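Shikimate kinase (Aquifex aeolicus, PDB 2PT5) probably catalyses the ATP- and magnesium-dependent phosphorylation of the 3-hydroxyl group of shikimate, a step on the way to chorismate. Local coordinates at residues Ile3-Gly7 with Leu87-Lys91. Numbering follows the deposited sequence.
Sequences IYLIG and LNFMK
Met90, a selenomethionine, lays its side chain over one face of the Tyr4 ring, joining a CH-pi contact to a Met-aromatic one. Its CG sits 3.6 Å from the centroid of the Tyr4 ring, 15° off the normal and displaced toward the rim on the CD2 side. The selenium lies more obliquely and reaches past the ring to within 3.6 Å of Tyr4 CB. The Met90 chain is extended at chi2 (177°), which carries SE on past the ring toward Ile6, 4.1 Å from its CG2; the bend at chi3 merely turns CE. The helix backbone also comes close to the tyrosine: Met90 O is 3.3 Å from Tyr4 CE1. At the outer end of the ring, Tyr4 OH stands 4.4 Å from Phe89 CE2, a loose approach, and is hydrogen-bonded to Ser67 OG. Nearer the P-loop, Ile6 and Leu87 meet through their terminal methyls, CD1 to CD1 at 3.9 Å, with the side chains crossing at about a right angle. The extended chi2 of Ile6 turns its CD1 toward Leu87. This is apolar helix-on-sheet packing in a P-loop kinase, the strand leading toward the P-loop, whose first glycine is Gly7. The axes of 3-6 and 87-91 run roughly antiparallel, at 151°, so that helix 84-91 packs on strand 2-6 with Leu63 of helix 52-66 touching both Tyr4 and Met90, while strands 72-75 and 95-100 flank strand 2-6 in the parallel sheet.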
# COMPACT_ATOMS: atom_id res chain seq x y z
N ILE A 3 1.63 11.74 -1.56
CA ILE A 3 0.59 10.85 -2.07
C ILE A 3 0.81 9.43 -1.55
O ILE A 3 1.85 8.82 -1.79
CB ILE A 3 0.61 10.82 -3.60
CG1 ILE A 3 0.34 12.23 -4.15
CG2 ILE A 3 -0.42 9.83 -4.12
CD1 ILE A 3 0.64 12.36 -5.63
N TYR A 4 -0.18 8.91 -0.84
CA TYR A 4 -0.06 7.56 -0.30
C TYR A 4 -0.89 6.55 -1.06
O TYR A 4 -2.07 6.78 -1.32
CB TYR A 4 -0.46 7.55 1.18
CG TYR A 4 0.34 8.51 2.03
CD1 TYR A 4 -0.11 9.82 2.24
CD2 TYR A 4 1.54 8.12 2.63
CE1 TYR A 4 0.63 10.71 3.03
CE2 TYR A 4 2.28 9.00 3.41
CZ TYR A 4 1.82 10.30 3.62
OH TYR A 4 2.55 11.18 4.40
N LEU A 5 -0.28 5.42 -1.40
CA LEU A 5 -1.00 4.37 -2.12
C LEU A 5 -1.27 3.24 -1.14
O LEU A 5 -0.36 2.76 -0.48
CB LEU A 5 -0.18 3.86 -3.30
CG LEU A 5 0.26 4.88 -4.36
CD1 LEU A 5 0.92 4.15 -5.51
CD2 LEU A 5 -0.94 5.69 -4.85
N ILE A 6 -2.53 2.81 -1.05
CA ILE A 6 -2.89 1.74 -0.14
C ILE A 6 -3.71 0.68 -0.86
O ILE A 6 -4.31 0.95 -1.90
CB ILE A 6 -3.68 2.29 1.08
CG1 ILE A 6 -5.09 2.72 0.65
CG2 ILE A 6 -2.96 3.49 1.66
CD1 ILE A 6 -5.90 3.37 1.77
N GLY A 7 -3.72 -0.53 -0.31
CA GLY A 7 -4.47 -1.61 -0.91
C GLY A 7 -3.74 -2.92 -0.70
O GLY A 7 -2.69 -2.95 -0.04
N LEU A 87 -3.36 5.33 8.79
CA LEU A 87 -4.16 5.91 7.72
C LEU A 87 -4.54 7.35 8.07
O LEU A 87 -4.49 8.23 7.21
CB LEU A 87 -5.42 5.07 7.47
CG LEU A 87 -6.31 5.42 6.27
CD1 LEU A 87 -5.49 5.48 4.97
CD2 LEU A 87 -7.40 4.37 6.15
N ASN A 88 -4.90 7.60 9.33
CA ASN A 88 -5.25 8.95 9.75
C ASN A 88 -4.02 9.84 9.71
O ASN A 88 -4.12 11.03 9.40
CB ASN A 88 -5.87 8.94 11.14
CG ASN A 88 -7.33 8.53 11.11
OD1 ASN A 88 -8.12 9.08 10.35
ND2 ASN A 88 -7.69 7.56 11.95
N PHE A 89 -2.86 9.27 10.02
CA PHE A 89 -1.62 10.03 9.95
C PHE A 89 -1.43 10.45 8.49
O PHE A 89 -1.15 11.61 8.19
CB PHE A 89 -0.43 9.17 10.39
CG PHE A 89 0.91 9.82 10.16
CD1 PHE A 89 1.49 10.62 11.14
CD2 PHE A 89 1.59 9.64 8.96
CE1 PHE A 89 2.72 11.23 10.93
CE2 PHE A 89 2.83 10.25 8.74
CZ PHE A 89 3.39 11.05 9.73
N MSE A 90 -1.60 9.50 7.57
CA MSE A 90 -1.43 9.78 6.15
C MSE A 90 -2.29 10.93 5.64
O MSE A 90 -1.82 11.77 4.89
CB MSE A 90 -1.70 8.52 5.33
CG MSE A 90 -0.56 7.50 5.36
SE MSE A 90 -1.00 5.90 4.37
CE MSE A 90 -0.92 4.59 5.81
N LYS A 91 -3.56 10.95 6.05
CA LYS A 91 -4.48 12.00 5.64
C LYS A 91 -4.05 13.38 6.14
O LYS A 91 -4.33 14.40 5.50
CB LYS A 91 -5.89 11.69 6.13
CG LYS A 91 -6.47 10.41 5.53
CD LYS A 91 -7.93 10.23 5.91
CE LYS A 91 -8.55 9.05 5.18
NZ LYS A 91 -10.00 8.96 5.43